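Long-range contact in RNA-binding protein Smaug (Drosophila melanogaster, PDB 1OXJ), which binds RNA, recognising it through its SAM domain, which is followed by a PHAT domain in the same RNA-binding fragment: residues Val5-Ser16 / Val94-Glu102. Residues are numbered along the deposited sequence; the frame is centred on the assembly and turned at random.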
ATOM      1  N   VAL A   5      -0.161  -7.527 -15.300  1.00 49.03           N
ATOM      2  CA  VAL A   5       0.625  -6.490 -14.644  1.00 45.30           C
ATOM      3  C   VAL A   5      -0.088  -5.762 -13.505  1.00 43.68           C
ATOM      4  O   VAL A   5      -1.182  -5.230 -13.685  1.00 43.80           O
ATOM      5  CB  VAL A   5       1.091  -5.443 -15.673  1.00 45.56           C
ATOM      6  CG1 VAL A   5       2.051  -4.459 -15.022  1.00 43.92           C
ATOM      7  CG2 VAL A   5       1.748  -6.142 -16.864  1.00 46.23           C
ATOM      8  N   GLY A   6       0.550  -5.744 -12.334  1.00 39.89           N
ATOM      9  CA  GLY A   6      -0.008  -5.056 -11.185  1.00 38.37           C
ATOM     10  C   GLY A   6      -1.119  -5.762 -10.432  1.00 37.07           C
ATOM     11  O   GLY A   6      -1.658  -5.215  -9.466  1.00 36.98           O
ATOM     12  N   MET A   7      -1.460  -6.978 -10.844  1.00 35.68           N
ATOM     13  CA  MET A   7      -2.537  -7.703 -10.182  1.00 35.19           C
ATOM     14  C   MET A   7      -2.126  -8.975  -9.440  1.00 36.86           C
ATOM     15  O   MET A   7      -2.982  -9.711  -8.951  1.00 36.41           O
ATOM     16  CB  MET A   7      -3.622  -8.018 -11.214  1.00 32.95           C
ATOM     17  CG  MET A   7      -4.278  -6.747 -11.785  1.00 32.93           C
ATOM     18  SD  MET A   7      -5.262  -5.829 -10.574  1.00 19.05           S
ATOM     19  CE  MET A   7      -6.801  -6.425 -11.031  1.00 30.58           C
ATOM     20  N   SER A   8      -0.823  -9.224  -9.332  1.00 38.87           N
ATOM     21  CA  SER A   8      -0.343 -10.423  -8.652  1.00 40.18           C
ATOM     22  C   SER A   8      -0.734 -10.475  -7.182  1.00 39.15           C
ATOM     23  O   SER A   8      -0.845 -11.552  -6.607  1.00 40.24           O
ATOM     24  CB  SER A   8       1.182 -10.546  -8.782  1.00 40.98           C
ATOM     25  OG  SER A   8       1.847  -9.517  -8.073  1.00 44.86           O
ATOM     26  N   GLY A   9      -0.961  -9.318  -6.571  1.00 37.55           N
ATOM     27  CA  GLY A   9      -1.332  -9.313  -5.165  1.00 36.30           C
ATOM     28  C   GLY A   9      -2.817  -9.166  -4.892  1.00 35.35           C
ATOM     29  O   GLY A   9      -3.224  -8.897  -3.757  1.00 35.49           O
ATOM     30  N   ILE A  10      -3.636  -9.367  -5.918  1.00 35.10           N
ATOM     31  CA  ILE A  10      -5.077  -9.224  -5.755  1.00 35.62           C
ATOM     32  C   ILE A  10      -5.652 -10.155  -4.694  1.00 34.52           C
ATOM     33  O   ILE A  10      -6.489  -9.746  -3.894  1.00 32.23           O
ATOM     34  CB  ILE A  10      -5.818  -9.454  -7.091  1.00 37.41           C
ATOM     35  CG1 ILE A  10      -7.275  -9.016  -6.948  1.00 40.08           C
ATOM     36  CG2 ILE A  10      -5.711 -10.907  -7.519  1.00 41.15           C
ATOM     37  CD1 ILE A  10      -7.423  -7.507  -6.708  1.00 37.77           C
ATOM     38  N   GLY A  11      -5.200 -11.407  -4.682  1.00 34.40           N
ATOM     39  CA  GLY A  11      -5.711 -12.354  -3.703  1.00 33.98           C
ATOM     40  C   GLY A  11      -5.438 -11.967  -2.261  1.00 33.00           C
ATOM     41  O   GLY A  11      -6.332 -12.008  -1.409  1.00 35.61           O
ATOM     42  N   LEU A  12      -4.198 -11.593  -1.977  1.00 34.47           N
ATOM     43  CA  LEU A  12      -3.824 -11.210  -0.622  1.00 34.93           C
ATOM     44  C   LEU A  12      -4.596  -9.962  -0.199  1.00 34.38           C
ATOM     45  O   LEU A  12      -5.028  -9.842   0.950  1.00 33.75           O
ATOM     46  CB  LEU A  12      -2.315 -10.965  -0.543  1.00 38.72           C
ATOM     47  CG  LEU A  12      -1.691 -10.636   0.827  1.00 43.38           C
ATOM     48  CD1 LEU A  12      -2.047  -9.224   1.234  1.00 46.95           C
ATOM     49  CD2 LEU A  12      -2.178 -11.630   1.886  1.00 46.41           C
ATOM     50  N   TRP A  13      -4.778  -9.033  -1.132  1.00 33.10           N
ATOM     51  CA  TRP A  13      -5.508  -7.806  -0.831  1.00 29.97           C
ATOM     52  C   TRP A  13      -6.947  -8.143  -0.451  1.00 29.99           C
ATOM     53  O   TRP A  13      -7.449  -7.688   0.574  1.00 30.66           O
ATOM     54  CB  TRP A  13      -5.487  -6.865  -2.047  1.00 30.10           C
ATOM     55  CG  TRP A  13      -6.212  -5.558  -1.819  1.00 32.16           C
ATOM     56  CD1 TRP A  13      -5.958  -4.637  -0.841  1.00 33.67           C
ATOM     57  CD2 TRP A  13      -7.264  -5.008  -2.625  1.00 34.99           C
ATOM     58  NE1 TRP A  13      -6.786  -3.540  -0.993  1.00 35.65           N
ATOM     59  CE2 TRP A  13      -7.595  -3.744  -2.079  1.00 36.34           C
ATOM     60  CE3 TRP A  13      -7.959  -5.459  -3.758  1.00 35.73           C
ATOM     61  CZ2 TRP A  13      -8.591  -2.924  -2.630  1.00 36.63           C
ATOM     62  CZ3 TRP A  13      -8.950  -4.643  -4.305  1.00 36.53           C
ATOM     63  CH2 TRP A  13      -9.253  -3.389  -3.737  1.00 36.49           C
ATOM     64  N   LEU A  14      -7.616  -8.941  -1.277  1.00 29.61           N
ATOM     65  CA  LEU A  14      -8.995  -9.321  -0.986  1.00 30.94           C
ATOM     66  C   LEU A  14      -9.111 -10.025   0.368  1.00 31.83           C
ATOM     67  O   LEU A  14     -10.058  -9.787   1.124  1.00 31.00           O
ATOM     68  CB  LEU A  14      -9.539 -10.234  -2.080  1.00 30.56           C
ATOM     69  CG  LEU A  14      -9.728  -9.595  -3.456  1.00 30.45           C
ATOM     70  CD1 LEU A  14     -10.244 -10.657  -4.433  1.00 32.03           C
ATOM     71  CD2 LEU A  14     -10.715  -8.450  -3.353  1.00 28.73           C
ATOM     72  N   LYS A  15      -8.167 -10.913   0.653  1.00 32.55           N
ATOM     73  CA  LYS A  15      -8.161 -11.626   1.926  1.00 36.61           C
ATOM     74  C   LYS A  15      -8.084 -10.629   3.084  1.00 38.08           C
ATOM     75  O   LYS A  15      -8.666 -10.850   4.153  1.00 38.55           O
ATOM     76  CB  LYS A  15      -6.964 -12.587   1.988  1.00 39.27           C
ATOM     77  CG  LYS A  15      -7.139 -13.855   1.156  1.00 43.06           C
ATOM     78  CD  LYS A  15      -5.867 -14.688   1.121  1.00 46.76           C
ATOM     79  CE  LYS A  15      -6.090 -16.023   0.417  1.00 49.09           C
ATOM     80  NZ  LYS A  15      -4.821 -16.807   0.312  1.00 50.90           N
ATOM     81  N   SER A  16      -7.382  -9.519   2.865  1.00 37.97           N
ATOM     82  CA  SER A  16      -7.229  -8.512   3.910  1.00 37.69           C
ATOM     83  C   SER A  16      -8.509  -7.724   4.173  1.00 39.10           C
ATOM     84  O   SER A  16      -8.659  -7.108   5.230  1.00 39.25           O
ATOM     85  CB  SER A  16      -6.087  -7.544   3.558  1.00 37.69           C
ATOM     86  OG  SER A  16      -6.500  -6.549   2.636  1.00 36.90           O
ATOM     87  N   VAL A  94       0.009  -0.958   1.820  1.00 28.23           N
ATOM     88  CA  VAL A  94       1.030  -1.962   1.524  1.00 29.18           C
ATOM     89  C   VAL A  94       0.559  -3.239   0.817  1.00 30.32           C
ATOM     90  O   VAL A  94       1.304  -3.813   0.014  1.00 30.63           O
ATOM     91  CB  VAL A  94       1.805  -2.337   2.801  1.00 28.80           C
ATOM     92  CG1 VAL A  94       0.905  -3.123   3.758  1.00 28.61           C
ATOM     93  CG2 VAL A  94       3.073  -3.097   2.427  1.00 32.53           C
ATOM     94  N   LEU A  95      -0.671  -3.663   1.080  1.00 30.73           N
ATOM     95  CA  LEU A  95      -1.200  -4.880   0.453  1.00 30.86           C
ATOM     96  C   LEU A  95      -2.017  -4.631  -0.807  1.00 31.66           C
ATOM     97  O   LEU A  95      -2.453  -5.583  -1.461  1.00 31.36           O
ATOM     98  CB  LEU A  95      -2.067  -5.657   1.444  1.00 32.87           C
ATOM     99  CG  LEU A  95      -1.394  -6.060   2.756  1.00 32.63           C
ATOM    100  CD1 LEU A  95      -2.355  -6.902   3.582  1.00 34.34           C
ATOM    101  CD2 LEU A  95      -0.113  -6.827   2.471  1.00 35.18           C
ATOM    102  N   THR A  96      -2.242  -3.365  -1.146  1.00 30.33           N
ATOM    103  CA  THR A  96      -3.027  -3.039  -2.342  1.00 30.69           C
ATOM    104  C   THR A  96      -2.280  -3.322  -3.642  1.00 29.61           C
ATOM    105  O   THR A  96      -1.052  -3.287  -3.683  1.00 30.70           O
ATOM    106  CB  THR A  96      -3.447  -1.549  -2.356  1.00 28.56           C
ATOM    107  OG1 THR A  96      -2.282  -0.721  -2.474  1.00 28.97           O
ATOM    108  CG2 THR A  96      -4.187  -1.195  -1.079  1.00 28.13           C
ATOM    109  N   PRO A  97      -3.023  -3.596  -4.730  1.00 28.70           N
ATOM    110  CA  PRO A  97      -2.431  -3.879  -6.040  1.00 29.50           C
ATOM    111  C   PRO A  97      -1.656  -2.671  -6.539  1.00 29.21           C
ATOM    112  O   PRO A  97      -2.207  -1.570  -6.651  1.00 29.55           O
ATOM    113  CB  PRO A  97      -3.646  -4.177  -6.921  1.00 29.43           C
ATOM    114  CG  PRO A  97      -4.669  -4.692  -5.945  1.00 29.70           C
ATOM    115  CD  PRO A  97      -4.485  -3.784  -4.755  1.00 30.14           C
ATOM    116  N   MET A  98      -0.373  -2.874  -6.817  1.00 29.51           N
ATOM    117  CA  MET A  98       0.486  -1.809  -7.305  1.00 29.29           C
ATOM    118  C   MET A  98       1.228  -2.251  -8.553  1.00 30.44           C
ATOM    119  O   MET A  98       1.770  -3.353  -8.615  1.00 29.10           O
ATOM    120  CB  MET A  98       1.516  -1.403  -6.241  1.00 29.53           C
ATOM    121  CG  MET A  98       0.942  -0.749  -4.986  1.00 31.79           C
ATOM    122  SD  MET A  98       2.280  -0.137  -3.863  1.00 26.44           S
ATOM    123  CE  MET A  98       1.830  -0.938  -2.318  1.00 32.17           C
ATOM    124  N   LYS A  99       1.248  -1.380  -9.550  1.00 28.72           N
ATOM    125  CA  LYS A  99       1.952  -1.668 -10.786  1.00 30.97           C
ATOM    126  C   LYS A  99       3.443  -1.541 -10.529  1.00 32.09           C
ATOM    127  O   LYS A  99       3.865  -0.940  -9.541  1.00 30.35           O
ATOM    128  CB  LYS A  99       1.549  -0.670 -11.868  1.00 32.03           C
ATOM    129  CG  LYS A  99       0.065  -0.675 -12.205  1.00 35.06           C
ATOM    130  CD  LYS A  99      -0.231   0.205 -13.410  1.00 40.49           C
ATOM    131  CE  LYS A  99       0.209  -0.461 -14.703  1.00 42.99           C
ATOM    132  NZ  LYS A  99      -0.223   0.317 -15.900  1.00 45.16           N
ATOM    133  N   PRO A 100       4.267  -2.122 -11.412  1.00 33.90           N
ATOM    134  CA  PRO A 100       5.725  -2.042 -11.254  1.00 34.33           C
ATOM    135  C   PRO A 100       6.196  -0.584 -11.208  1.00 33.31           C
ATOM    136  O   PRO A 100       5.532   0.313 -11.737  1.00 31.37           O
ATOM    137  CB  PRO A 100       6.239  -2.757 -12.495  1.00 35.56           C
ATOM    138  CG  PRO A 100       5.190  -3.825 -12.725  1.00 36.74           C
ATOM    139  CD  PRO A 100       3.897  -3.052 -12.497  1.00 35.13           C
ATOM    140  N   LEU A 101       7.335  -0.343 -10.570  1.00 33.92           N
ATOM    141  CA  LEU A 101       7.883   1.010 -10.507  1.00 34.26           C
ATOM    142  C   LEU A 101       8.186   1.488 -11.924  1.00 34.21           C
ATOM    143  O   LEU A 101       8.066   2.678 -12.233  1.00 32.31           O
ATOM    144  CB  LEU A 101       9.172   1.024  -9.681  1.00 37.45           C
ATOM    145  CG  LEU A 101       9.054   0.617  -8.212  1.00 39.33           C
ATOM    146  CD1 LEU A 101      10.441   0.503  -7.616  1.00 40.41           C
ATOM    147  CD2 LEU A 101       8.236   1.644  -7.450  1.00 39.06           C
ATOM    148  N   GLU A 102       8.563   0.546 -12.786  1.00 33.73           N
ATOM    149  CA  GLU A 102       8.895   0.845 -14.179  1.00 37.42           C
ATOM    150  C   GLU A 102       7.696   1.135 -15.074  1.00 37.46           C
ATOM    151  O   GLU A 102       7.752   0.884 -16.281  1.00 39.60           O
ATOM    152  CB  GLU A 102       9.677  -0.313 -14.807  1.00 40.10           C
ATOM    153  CG  GLU A 102      11.052  -0.531 -14.244  1.00 42.41           C
ATOM    154  CD  GLU A 102      11.018  -0.828 -12.778  1.00 41.91           C
ATOM    155  OE1 GLU A 102      10.149  -1.630 -12.353  1.00 43.33           O
ATOM    156  OE2 GLU A 102      11.862  -0.264 -12.051  1.00 43.86           O
TER
HETATM  157  O   HOH W   1      -1.483  -7.987  -1.851  1.00 40.07           O
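Trp13 and Leu12 both reach the 94-102 segment with CG trans to the backbone N, chi1 -179° and -176°. That torsion stands the Trp13 indole against Thr96 and Pro97. Pro97 CD lies over one face, 3.9 Å from the centroid of the five-membered ring, and the two side chains cross at about a right angle. Thr96 CA makes a second CH-pi contact with the same ring. The methyl CG2 of Thr96 approaches Trp13 NE1 at 3.5 Å. Ile59 and Leu62 of helix 49-77 also pack on the indole. An alanine in place of Trp13 would probably leave Pro97 CD and Thr96 CA without their aromatic face and open a gap beside helix 49-77.

Leu12 CD1 sits in the hollow framed by CB, CD1 and CD2 of Leu95, 3.3 Å from each of the two methyls, closer than usual for carbon contact. Ser16 CB borders the same leucine. Ser16 OG donates to Trp13 O, on a lone pair in the carbonyl plane.

Pro97 is shared along the N-terminal segment. Its CG meets Ile10 CD1, and its CB lies 3.4 Å from Gly6 O. Gly6 passes close to Lys99, with CA atoms 3.9 Å apart. There is little room for a CB beside Lys99 CG, and the positive phi of 78° also favours glycine. Beyond it, Val5 CG1 presses on Pro100 CD.

One water donates to both Gly9 O and Leu95 O, the latter at 2.6 Å. It bridges two carbonyls that cannot bond each other directly. Lys99 NZ forms a salt bridge with Glu32 of helix 31-34, and Arg65 of helix 49-77 donates to Pro97 O. Segment 5-16 thus meets the loop between helices 83-91 and 111-127 through apolar and CH-pi contacts, with the water as a polar link, so its hold probably rests on fit more than on directed bonds.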